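PDB 3KTN: carbohydrate kinase, pfkB family from Enterococcus faecalis, which probably phosphorylates a sugar acid such as 2-keto-3-deoxygluconate, as a putative kinase of the pfkB (ribokinase-like) family that binds magnesium. Local coordinates for residues Leu13-Pro18 with Glu27-Asn32; Val38-Asn43 with Tyr282-Leu287; Phe182-Tyr187 with Glu206-Ile211; Gln232-Trp237 with Tyr257-Tyr262. All blocks are in the same frame, centred on the assembly; numbering follows the deposited sequence.

Interaction 1: residues Leu13-Pro18 with Glu27-Asn32; sequences LRFTPP and EQLRMN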
# COMPACT_ATOMS: atom_id res chain seq x y z
N LEU A 13 -5.36 -5.74 -20.26
CA LEU A 13 -4.96 -5.55 -18.88
C LEU A 13 -3.90 -4.46 -18.89
O LEU A 13 -2.97 -4.52 -19.70
CB LEU A 13 -4.30 -6.82 -18.32
CG LEU A 13 -5.08 -8.00 -17.74
CD1 LEU A 13 -6.38 -8.20 -18.46
CD2 LEU A 13 -4.20 -9.24 -17.82
N ARG A 14 -4.04 -3.46 -18.03
CA ARG A 14 -3.03 -2.42 -17.92
C ARG A 14 -2.41 -2.53 -16.54
O ARG A 14 -3.12 -2.57 -15.54
CB ARG A 14 -3.61 -1.02 -18.09
CG ARG A 14 -2.58 0.07 -17.78
CD ARG A 14 -3.14 1.48 -17.91
NE ARG A 14 -2.34 2.43 -17.13
CZ ARG A 14 -2.47 3.75 -17.19
NH1 ARG A 14 -3.37 4.29 -18.00
NH2 ARG A 14 -1.70 4.53 -16.44
N PHE A 15 -1.08 -2.58 -16.49
CA PHE A 15 -0.37 -2.68 -15.22
C PHE A 15 0.38 -1.36 -15.02
O PHE A 15 1.14 -0.94 -15.88
CB PHE A 15 0.63 -3.84 -15.26
CG PHE A 15 -0.02 -5.19 -15.38
CD1 PHE A 15 -0.74 -5.72 -14.31
CD2 PHE A 15 0.08 -5.92 -16.55
CE1 PHE A 15 -1.34 -6.98 -14.41
CE2 PHE A 15 -0.51 -7.18 -16.66
CZ PHE A 15 -1.22 -7.71 -15.58
N THR A 16 0.17 -0.73 -13.88
CA THR A 16 0.82 0.55 -13.62
C THR A 16 1.39 0.61 -12.22
O THR A 16 0.70 0.30 -11.24
CB THR A 16 -0.19 1.71 -13.74
OG1 THR A 16 -0.94 1.56 -14.95
CG2 THR A 16 0.53 3.08 -13.73
N PRO A 17 2.68 0.98 -12.10
CA PRO A 17 3.27 1.08 -10.76
C PRO A 17 2.65 2.34 -10.14
O PRO A 17 2.22 3.24 -10.86
CB PRO A 17 4.76 1.27 -11.05
CG PRO A 17 4.95 0.69 -12.44
CD PRO A 17 3.70 1.12 -13.15
N PRO A 18 2.59 2.42 -8.81
CA PRO A 18 1.99 3.64 -8.26
C PRO A 18 2.83 4.91 -8.44
O PRO A 18 4.02 4.85 -8.80
CB PRO A 18 1.76 3.28 -6.78
CG PRO A 18 2.79 2.23 -6.51
CD PRO A 18 2.83 1.41 -7.77
N GLU A 27 7.88 -3.55 -7.03
CA GLU A 27 7.18 -4.75 -7.47
C GLU A 27 5.68 -4.48 -7.45
O GLU A 27 4.89 -5.29 -7.94
CB GLU A 27 7.51 -5.94 -6.54
CG GLU A 27 6.81 -5.92 -5.15
CD GLU A 27 7.35 -4.87 -4.17
OE1 GLU A 27 8.24 -4.06 -4.57
OE2 GLU A 27 6.89 -4.85 -2.99
N GLN A 28 5.30 -3.35 -6.87
CA GLN A 28 3.90 -2.96 -6.73
C GLN A 28 3.25 -2.50 -8.04
O GLN A 28 3.86 -1.81 -8.85
CB GLN A 28 3.75 -1.82 -5.71
CG GLN A 28 4.35 -2.07 -4.35
CD GLN A 28 4.17 -0.87 -3.43
OE1 GLN A 28 3.05 -0.54 -3.05
NE2 GLN A 28 5.27 -0.20 -3.09
N LEU A 29 1.98 -2.86 -8.21
CA LEU A 29 1.23 -2.48 -9.40
C LEU A 29 -0.25 -2.38 -9.10
O LEU A 29 -0.73 -2.95 -8.13
CB LEU A 29 1.39 -3.52 -10.52
CG LEU A 29 2.74 -3.89 -11.14
CD1 LEU A 29 2.54 -5.18 -11.93
CD2 LEU A 29 3.26 -2.77 -12.05
N ARG A 30 -0.95 -1.63 -9.94
CA ARG A 30 -2.39 -1.54 -9.88
C ARG A 30 -2.73 -2.03 -11.29
O ARG A 30 -2.13 -1.58 -12.27
CB ARG A 30 -2.91 -0.11 -9.71
CG ARG A 30 -2.91 0.42 -8.28
CD ARG A 30 -3.79 1.69 -8.14
NE ARG A 30 -3.23 2.87 -8.81
CZ ARG A 30 -2.31 3.68 -8.28
NH1 ARG A 30 -1.82 3.45 -7.06
NH2 ARG A 30 -1.87 4.72 -8.97
N MSE A 31 -3.65 -2.98 -11.40
CA MSE A 31 -4.05 -3.49 -12.70
C MSE A 31 -5.47 -3.05 -13.01
O MSE A 31 -6.30 -2.93 -12.12
CB MSE A 31 -4.01 -5.03 -12.71
CG MSE A 31 -4.60 -5.65 -13.97
SE MSE A 31 -4.86 -7.59 -13.83
CE MSE A 31 -6.65 -7.61 -13.12
N ASN A 32 -5.76 -2.78 -14.28
CA ASN A 32 -7.10 -2.40 -14.66
C ASN A 32 -7.44 -2.99 -16.02
O ASN A 32 -6.54 -3.35 -16.79
CB ASN A 32 -7.25 -0.87 -14.71
CG ASN A 32 -7.03 -0.23 -13.35
OD1 ASN A 32 -5.91 0.15 -12.99
ND2 ASN A 32 -8.10 -0.13 -12.56
O HOH W 1 -3.46 0.10 -14.35

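Interaction 2: residues Val38-Asn43 with Tyr282-Leu287; sequences VNLLAN and YAAGIL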
# COMPACT_ATOMS: atom_id res chain seq x y z
N VAL A 38 -13.61 -0.32 -24.17
CA VAL A 38 -13.94 -0.23 -22.74
C VAL A 38 -13.99 1.24 -22.32
O VAL A 38 -14.96 1.67 -21.69
CB VAL A 38 -12.91 -0.98 -21.88
CG1 VAL A 38 -13.29 -0.93 -20.40
CG2 VAL A 38 -12.82 -2.43 -22.36
N ASN A 39 -12.96 2.00 -22.70
CA ASN A 39 -12.89 3.41 -22.33
C ASN A 39 -14.08 4.17 -22.89
O ASN A 39 -14.70 4.99 -22.19
CB ASN A 39 -11.60 4.06 -22.87
CG ASN A 39 -10.35 3.30 -22.45
OD1 ASN A 39 -10.37 2.53 -21.50
ND2 ASN A 39 -9.25 3.54 -23.16
N LEU A 40 -14.38 3.92 -24.15
CA LEU A 40 -15.49 4.58 -24.82
C LEU A 40 -16.82 4.28 -24.14
O LEU A 40 -17.52 5.20 -23.70
CB LEU A 40 -15.56 4.14 -26.29
CG LEU A 40 -16.68 4.81 -27.10
CD1 LEU A 40 -16.44 6.32 -27.13
CD2 LEU A 40 -16.72 4.24 -28.52
N LEU A 41 -17.18 3.00 -24.07
CA LEU A 41 -18.44 2.61 -23.46
C LEU A 41 -18.56 2.99 -21.99
O LEU A 41 -19.65 3.35 -21.52
CB LEU A 41 -18.65 1.10 -23.63
CG LEU A 41 -18.69 0.58 -25.07
CD1 LEU A 41 -19.08 -0.89 -25.05
CD2 LEU A 41 -19.67 1.40 -25.91
N ALA A 42 -17.44 2.93 -21.26
CA ALA A 42 -17.44 3.28 -19.84
C ALA A 42 -17.85 4.74 -19.67
O ALA A 42 -18.69 5.06 -18.83
CB ALA A 42 -16.05 3.05 -19.23
N ASN A 43 -17.25 5.62 -20.46
CA ASN A 43 -17.57 7.04 -20.37
C ASN A 43 -19.02 7.29 -20.78
O ASN A 43 -19.74 8.05 -20.12
CB ASN A 43 -16.63 7.86 -21.25
CG ASN A 43 -16.57 9.32 -20.83
OD1 ASN A 43 -17.38 9.77 -20.02
ND2 ASN A 43 -15.61 10.05 -21.38
N TYR A 282 -12.60 12.04 -25.72
CA TYR A 282 -13.03 13.05 -26.69
C TYR A 282 -14.13 12.42 -27.56
O TYR A 282 -15.19 13.02 -27.76
CB TYR A 282 -11.86 13.47 -27.59
CG TYR A 282 -12.26 14.53 -28.60
CD1 TYR A 282 -12.51 15.84 -28.20
CD2 TYR A 282 -12.42 14.22 -29.96
CE1 TYR A 282 -12.91 16.82 -29.11
CE2 TYR A 282 -12.82 15.19 -30.89
CZ TYR A 282 -13.06 16.49 -30.45
OH TYR A 282 -13.46 17.46 -31.33
N ALA A 283 -13.87 11.22 -28.05
CA ALA A 283 -14.84 10.51 -28.88
C ALA A 283 -16.16 10.31 -28.14
O ALA A 283 -17.24 10.47 -28.71
CB ALA A 283 -14.28 9.18 -29.32
N ALA A 284 -16.07 9.95 -26.86
CA ALA A 284 -17.27 9.74 -26.06
C ALA A 284 -18.08 11.02 -25.98
O ALA A 284 -19.31 10.99 -25.99
CB ALA A 284 -16.90 9.27 -24.65
N GLY A 285 -17.38 12.15 -25.88
CA GLY A 285 -18.04 13.43 -25.80
C GLY A 285 -18.73 13.76 -27.12
O GLY A 285 -19.83 14.32 -27.13
N ILE A 286 -18.07 13.44 -28.23
CA ILE A 286 -18.62 13.69 -29.56
C ILE A 286 -19.86 12.83 -29.75
O ILE A 286 -20.91 13.33 -30.15
CB ILE A 286 -17.60 13.34 -30.68
CG1 ILE A 286 -16.41 14.31 -30.63
CG2 ILE A 286 -18.29 13.39 -32.04
CD1 ILE A 286 -16.78 15.79 -30.66
N LEU A 287 -19.75 11.54 -29.47
CA LEU A 287 -20.88 10.64 -29.61
C LEU A 287 -22.04 11.06 -28.72
O LEU A 287 -23.20 10.96 -29.12
CB LEU A 287 -20.47 9.20 -29.28
CG LEU A 287 -19.52 8.58 -30.31
CD1 LEU A 287 -19.29 7.10 -30.02
CD2 LEU A 287 -20.11 8.76 -31.69

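Interaction 3: residues Phe182-Tyr187 with Glu206-Ile211; sequences FMRQQY and ELLGFI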
# COMPACT_ATOMS: atom_id res chain seq x y z
N PHE A 182 -0.71 -1.88 -45.88
CA PHE A 182 -1.65 -2.96 -45.64
C PHE A 182 -2.86 -2.44 -44.88
O PHE A 182 -4.00 -2.75 -45.22
CB PHE A 182 -0.99 -4.08 -44.82
CG PHE A 182 -1.88 -5.28 -44.63
CD1 PHE A 182 -2.16 -6.13 -45.69
CD2 PHE A 182 -2.45 -5.54 -43.39
CE1 PHE A 182 -3.00 -7.23 -45.52
CE2 PHE A 182 -3.30 -6.63 -43.21
CZ PHE A 182 -3.57 -7.48 -44.28
N MSE A 183 -2.61 -1.64 -43.85
CA MSE A 183 -3.70 -1.08 -43.06
C MSE A 183 -4.55 -0.13 -43.88
O MSE A 183 -5.75 -0.00 -43.65
CB MSE A 183 -3.16 -0.39 -41.82
CG MSE A 183 -2.60 -1.36 -40.79
SE MSE A 183 -3.77 -2.91 -40.59
CE MSE A 183 -5.36 -2.00 -39.96
N ARG A 184 -3.91 0.54 -44.84
CA ARG A 184 -4.61 1.46 -45.72
C ARG A 184 -5.76 0.69 -46.38
O ARG A 184 -6.91 1.12 -46.35
CB ARG A 184 -3.65 1.97 -46.81
CG ARG A 184 -4.36 2.52 -48.04
CD ARG A 184 -4.36 4.03 -48.05
NE ARG A 184 -3.17 4.57 -48.70
CZ ARG A 184 -3.03 4.70 -50.02
NH1 ARG A 184 -4.00 4.31 -50.84
NH2 ARG A 184 -1.91 5.20 -50.52
N GLN A 185 -5.41 -0.45 -46.96
CA GLN A 185 -6.37 -1.31 -47.64
C GLN A 185 -7.53 -1.72 -46.75
O GLN A 185 -8.69 -1.69 -47.18
CB GLN A 185 -5.66 -2.57 -48.15
CG GLN A 185 -4.55 -2.30 -49.14
CD GLN A 185 -3.73 -3.54 -49.44
OE1 GLN A 185 -4.27 -4.57 -49.83
NE2 GLN A 185 -2.42 -3.44 -49.26
N GLN A 186 -7.23 -2.11 -45.52
CA GLN A 186 -8.27 -2.54 -44.59
C GLN A 186 -9.19 -1.40 -44.20
O GLN A 186 -10.40 -1.59 -44.08
CB GLN A 186 -7.63 -3.17 -43.36
CG GLN A 186 -6.48 -4.11 -43.71
CD GLN A 186 -6.84 -5.09 -44.82
OE1 GLN A 186 -5.96 -5.56 -45.54
NE2 GLN A 186 -8.12 -5.41 -44.95
N TYR A 187 -8.64 -0.21 -44.01
CA TYR A 187 -9.45 0.94 -43.66
C TYR A 187 -10.34 1.33 -44.83
O TYR A 187 -11.52 1.67 -44.65
CB TYR A 187 -8.54 2.12 -43.26
CG TYR A 187 -8.04 2.06 -41.83
CD1 TYR A 187 -7.51 0.89 -41.29
CD2 TYR A 187 -8.09 3.19 -41.01
CE1 TYR A 187 -7.04 0.84 -39.98
CE2 TYR A 187 -7.63 3.15 -39.69
CZ TYR A 187 -7.10 1.97 -39.18
OH TYR A 187 -6.64 1.94 -37.88
N GLU A 206 -0.77 10.65 -44.21
CA GLU A 206 0.21 9.59 -43.99
C GLU A 206 -0.27 8.16 -44.12
O GLU A 206 0.51 7.28 -44.49
CB GLU A 206 0.86 9.76 -42.62
CG GLU A 206 1.81 10.93 -42.53
CD GLU A 206 2.43 11.05 -41.15
OE1 GLU A 206 2.94 10.02 -40.64
OE2 GLU A 206 2.42 12.16 -40.59
N LEU A 207 -1.54 7.90 -43.81
CA LEU A 207 -2.04 6.53 -43.91
C LEU A 207 -2.85 6.28 -45.17
O LEU A 207 -2.61 5.32 -45.89
CB LEU A 207 -2.88 6.18 -42.68
CG LEU A 207 -3.52 4.79 -42.74
CD1 LEU A 207 -2.43 3.73 -42.83
CD2 LEU A 207 -4.39 4.56 -41.52
N LEU A 208 -3.83 7.15 -45.42
CA LEU A 208 -4.69 7.02 -46.58
C LEU A 208 -4.09 7.63 -47.84
O LEU A 208 -4.75 7.71 -48.87
CB LEU A 208 -6.06 7.63 -46.27
CG LEU A 208 -6.80 7.01 -45.09
CD1 LEU A 208 -8.15 7.67 -44.94
CD2 LEU A 208 -6.97 5.51 -45.30
N GLY A 209 -2.84 8.07 -47.74
CA GLY A 209 -2.16 8.66 -48.88
C GLY A 209 -2.78 9.87 -49.54
O GLY A 209 -2.39 10.22 -50.65
N PHE A 210 -3.74 10.51 -48.89
CA PHE A 210 -4.37 11.70 -49.47
C PHE A 210 -3.33 12.78 -49.73
O PHE A 210 -2.30 12.85 -49.05
CB PHE A 210 -5.45 12.24 -48.54
CG PHE A 210 -6.80 11.61 -48.74
CD1 PHE A 210 -7.85 12.34 -49.27
CD2 PHE A 210 -7.02 10.28 -48.38
CE1 PHE A 210 -9.10 11.77 -49.45
CE2 PHE A 210 -8.27 9.70 -48.56
CZ PHE A 210 -9.31 10.44 -49.09
N ILE A 211 -3.60 13.62 -50.73
CA ILE A 211 -2.71 14.71 -51.09
C ILE A 211 -3.46 16.04 -50.97
O ILE A 211 -4.55 16.20 -51.52
CB ILE A 211 -2.18 14.56 -52.54
CG1 ILE A 211 -1.42 13.24 -52.69
CG2 ILE A 211 -1.27 15.73 -52.88
CD1 ILE A 211 -0.15 13.15 -51.87

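Interaction 4: residues Gln232-Trp237 with Tyr257-Tyr262; sequences QYNLEW and YTQNEY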
# COMPACT_ATOMS: atom_id res chain seq x y z
N GLN A 232 -16.21 11.37 -50.18
CA GLN A 232 -15.84 10.15 -50.88
C GLN A 232 -16.47 8.91 -50.24
O GLN A 232 -16.82 7.96 -50.93
CB GLN A 232 -14.33 9.97 -50.87
CG GLN A 232 -13.89 8.71 -51.56
CD GLN A 232 -12.42 8.45 -51.38
OE1 GLN A 232 -11.62 9.38 -51.33
NE2 GLN A 232 -12.04 7.18 -51.29
N TYR A 233 -16.60 8.92 -48.92
CA TYR A 233 -17.20 7.79 -48.22
C TYR A 233 -18.56 8.19 -47.67
O TYR A 233 -19.22 7.42 -46.99
CB TYR A 233 -16.28 7.34 -47.08
CG TYR A 233 -14.95 6.80 -47.56
CD1 TYR A 233 -14.85 5.52 -48.10
CD2 TYR A 233 -13.80 7.58 -47.47
CE1 TYR A 233 -13.62 5.03 -48.55
CE2 TYR A 233 -12.57 7.09 -47.92
CZ TYR A 233 -12.49 5.82 -48.45
OH TYR A 233 -11.28 5.33 -48.89
N ASN A 234 -18.96 9.41 -48.00
CA ASN A 234 -20.23 9.98 -47.57
C ASN A 234 -20.40 9.93 -46.06
O ASN A 234 -21.48 9.67 -45.54
CB ASN A 234 -21.39 9.25 -48.26
CG ASN A 234 -22.72 9.97 -48.07
OD1 ASN A 234 -22.78 11.20 -48.10
ND2 ASN A 234 -23.78 9.20 -47.89
N LEU A 235 -19.30 10.21 -45.35
CA LEU A 235 -19.31 10.22 -43.89
C LEU A 235 -20.18 11.36 -43.39
O LEU A 235 -20.31 12.39 -44.05
CB LEU A 235 -17.89 10.40 -43.36
CG LEU A 235 -16.88 9.36 -43.83
CD1 LEU A 235 -15.50 9.70 -43.30
CD2 LEU A 235 -17.31 7.97 -43.37
N GLU A 236 -20.77 11.18 -42.21
CA GLU A 236 -21.63 12.19 -41.61
C GLU A 236 -20.83 13.12 -40.69
O GLU A 236 -21.00 14.35 -40.74
CB GLU A 236 -22.75 11.50 -40.82
CG GLU A 236 -23.73 12.44 -40.18
CD GLU A 236 -24.84 11.70 -39.48
OE1 GLU A 236 -24.82 10.45 -39.51
OE2 GLU A 236 -25.73 12.36 -38.90
N TRP A 237 -19.95 12.55 -39.87
CA TRP A 237 -19.13 13.32 -38.93
C TRP A 237 -17.69 12.83 -38.89
O TRP A 237 -17.43 11.63 -38.91
CB TRP A 237 -19.70 13.22 -37.50
CG TRP A 237 -20.75 14.22 -37.13
CD1 TRP A 237 -21.52 14.96 -37.97
CD2 TRP A 237 -21.20 14.53 -35.80
NE1 TRP A 237 -22.42 15.72 -37.25
CE2 TRP A 237 -22.25 15.47 -35.92
CE3 TRP A 237 -20.82 14.11 -34.51
CZ2 TRP A 237 -22.92 15.99 -34.81
CZ3 TRP A 237 -21.49 14.63 -33.40
CH2 TRP A 237 -22.53 15.56 -33.56
N TYR A 257 -15.99 18.01 -38.14
CA TYR A 257 -16.35 18.32 -39.53
C TYR A 257 -17.54 17.52 -40.04
O TYR A 257 -17.84 16.42 -39.57
CB TYR A 257 -15.19 18.01 -40.49
CG TYR A 257 -13.95 18.86 -40.37
CD1 TYR A 257 -13.78 20.00 -41.16
CD2 TYR A 257 -12.92 18.49 -39.51
CE1 TYR A 257 -12.60 20.74 -41.10
CE2 TYR A 257 -11.74 19.23 -39.44
CZ TYR A 257 -11.59 20.35 -40.23
OH TYR A 257 -10.42 21.06 -40.17
N THR A 258 -18.21 18.10 -41.03
CA THR A 258 -19.32 17.46 -41.72
C THR A 258 -18.88 17.72 -43.16
O THR A 258 -17.85 18.36 -43.37
CB THR A 258 -20.67 18.16 -41.49
OG1 THR A 258 -20.61 19.50 -42.00
CG2 THR A 258 -21.01 18.19 -40.01
N GLN A 259 -19.62 17.24 -44.14
CA GLN A 259 -19.22 17.48 -45.51
C GLN A 259 -19.36 18.96 -45.85
O GLN A 259 -18.67 19.46 -46.75
CB GLN A 259 -20.05 16.62 -46.47
CG GLN A 259 -19.66 15.15 -46.42
CD GLN A 259 -20.48 14.28 -47.35
OE1 GLN A 259 -20.55 14.53 -48.55
NE2 GLN A 259 -21.10 13.24 -46.80
N ASN A 260 -20.21 19.68 -45.12
CA ASN A 260 -20.42 21.10 -45.40
C ASN A 260 -20.17 22.07 -44.24
O ASN A 260 -20.52 23.25 -44.34
CB ASN A 260 -21.85 21.30 -45.91
CG ASN A 260 -22.17 20.41 -47.09
OD1 ASN A 260 -21.51 20.47 -48.12
ND2 ASN A 260 -23.18 19.57 -46.93
N GLU A 261 -19.57 21.60 -43.16
CA GLU A 261 -19.29 22.48 -42.02
C GLU A 261 -18.00 22.13 -41.29
O GLU A 261 -17.45 21.05 -41.45
CB GLU A 261 -20.45 22.44 -41.02
CG GLU A 261 -21.76 22.97 -41.58
CD GLU A 261 -22.91 22.81 -40.61
OE1 GLU A 261 -22.88 23.44 -39.53
OE2 GLU A 261 -23.84 22.03 -40.92
N TYR A 262 -17.53 23.08 -40.49
CA TYR A 262 -16.31 22.92 -39.72
C TYR A 262 -16.41 23.68 -38.40
O TYR A 262 -16.58 24.90 -38.39
CB TYR A 262 -15.11 23.43 -40.53
CG TYR A 262 -13.88 23.72 -39.69
CD1 TYR A 262 -13.40 22.78 -38.77
CD2 TYR A 262 -13.18 24.91 -39.84
CE1 TYR A 262 -12.26 23.04 -38.02
CE2 TYR A 262 -12.04 25.18 -39.10
CZ TYR A 262 -11.58 24.23 -38.19
OH TYR A 262 -10.45 24.49 -37.46
O HOH W 2 -21.31 15.15 -43.69

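Interaction 1: residues Leu13-Pro18 with Glu27-Asn32
R14 and T16 pair with N32 and R30 in an antiparallel beta hairpin, strand 12-16 against strand 28-34, which forms one side of the small four-stranded sheet. Four backbone hydrogen bonds join the strands, R14 N to N32 O being 2.8 Å long and nearly straight at 165°. F15 and M31 form the non-hydrogen-bonded pair between them.

On the face that carries F15, L29 and M31, the aromatic ring and the selenomethionine lie side by side and point the same way. With CG of M31 anti to the backbone N (chi1 172°), this atom comes to 3.5 Å from F15 CE1, while SE sits 4.7 Å from the ring centroid in an oblique Met-aromatic contact. SE also meets L13 CG at 3.9 Å. This apolar face continues into the second subunit, whose F15 stacks on this F15 and whose strand extends the sheet from L29.

The other face is polar. The extended side chain of R14 gives its NE to T16 OG1 at 2.7 Å, in the guanidinium plane, and its two terminal nitrogens form salt bridges with D316 and D274. A water bridges R14 O, T16 OG1 and N32 OD1. Near the connecting loop, the R30 chain bends at chi3 (-70°), and its NH1 lies 3.6 Å from P18 CB; that same nitrogen is paired with E19 of the fourth subunit.

D274 is a magnesium ligand, which places the polar face of the hairpin beside the metal site. Such a small sheet, projecting from the alpha/beta core and used for subunit contact, is the lid familiar from ribokinase-like sugar kinases.

Interaction 2: residues Val38-Asn43 with Tyr282-Leu287
L40 and L287 set their side chains at about a right angle to each other where helix 36-46 packs on helix 278-291. They touch through L40 CD2 and L287 CD1, 4.1 Å apart. The other branch of L40 does more of the work: CG is anti to the backbone N (chi1 -179°), and from it CD1 lies 3.7 Å from A284 N and as close to A284 CA. It is 4.2 Å from A283 CB as well, so one methyl group rests against the backbone and both alanines.

A284 points its CB back at the first helix, into the angle between L40 and N43, one helical turn apart. There the methyl is 3.9 Å from L40 CD1 and 3.7 Å from N43 CB. L40 CD1 lies against the second backbone, while N43 meets that helix only through the A284 methyl, and the segment axes approach to 8.9 Å at a crossing angle of -45°. The contact is buried and made by van der Waals packing, with N43 the one polar residue in it.

Just before the second segment, D280 accepts a hydrogen bond from N39 ND2, adding a polar link between the same two helices. Behind the interface, Y282 and I286 turn to strand 237-245 and helix 296-310, while L287 and A283 rest on strand 196-198; the second helix thus packs on helix 36-46, on helix 296-310 and on strands 196-198 and 237-245 of the large sheet.

Interaction 3: residues Phe182-Tyr187 with Glu206-Ile211
Y187 has L207 CD2 over one face of its ring, and the R184 guanidinium has L207 O at its edge and L208 O above one face. These two flat groups, one turn apart on helix 177-190, carry its contact with the loop that links helix 201-206 to helix 218-233, a helix-to-loop packing at the periphery of the ribokinase-like alpha/beta fold. The leucine methyl forms a CH-pi contact, 4.2 Å from the Y187 ring centroid and 22° off the normal, shifted toward the rim. Side chains of L207 and Y187 cross at about a right angle. CG of L207 is anti to the backbone N (chi1 176°), and its other methyl, CD1, touches M183 CB at 4.3 Å. L208 reaches the helix with CD2, which lies 4.1 Å from R184 CD.

Beyond this loop, F168 packs on Y187, L207 and L208, and N169 N donates to Y187 OH, so the phenol joins a second loop to the helix.

The arginine chain bends at chi2 and chi3, folding over the backbone of L207 to G209. Its NH2 comes to 3.8 Å from G209 CA; this glycine has a positive phi. The polar link is modest: R184 NE approaches L207 O at 3.0 Å, but the N-H...O angle of 124° makes the hydrogen bond weak.

Interaction 4: residues Gln232-Trp237 with Tyr257-Tyr262
N234 is the C-prime residue of a Schellman motif that ends helix 218-233, and Q259, from the turn between strands 250-257 and 262-269, reaches over to bind this helix end. The motif's bonds run from L235 N to M230 O and from N234 N to S231 O, and the positive phi of N234 (55°) turns the chain out of the helix toward strand 237-245.

Q259 NE2 carries the polar contact, giving one bond to the side chain of N234 and another to the backbone of L235. The bond to N234 OD1 is 2.9 Å long and straight at 167°; the acceptor lies in the plane of the Q259 amide, whereas the donor is tilted 33° from the carbonyl plane of N234. The two amide planes are nearly perpendicular. The second bond, to L235 O, measures 3.0 Å, again with the donor well off the carbonyl plane. Beyond CG the glutamine chain is extended, which carries its amide to the helix end. Two acceptors thus fix the rotation of the amide, identifying NE2 as the end that faces the helix terminus.

A water adds to this link: it donates to L235 O and E236 O and accepts from Q259 N at 2.7 Å.

Farther along, W237 enters the central sheet beside Y257, and its ring packs edge-to-face with Y290. Its CA makes a CA-H...O contact with Y257 O at 3.4 Å. W237 and T258 lie side by side, pointing the same way, and T258 CG2 rests 3.9 Å from W237 CD1.

Overall arrangement
From the N terminus, interaction 1 closes first, a short hairpin of the small intersubunit sheet. Strand 28-34 then leads directly into helix 36-46, where interaction 2 opens; it closes only with helix 278-291, nearly 240 residues later. Interactions 3 and 4 both fall within that long span, one after the other, each closing a loop of about 20 residues. The two meet where F210 packs on Q232, and interaction 4 touches interaction 2 through W237 and I286. Contacts 2, 3 and 4 thus form a connected series around the large sheet, while interaction 1 lies across the chain's centre from interaction 4, centres about 40 Å apart.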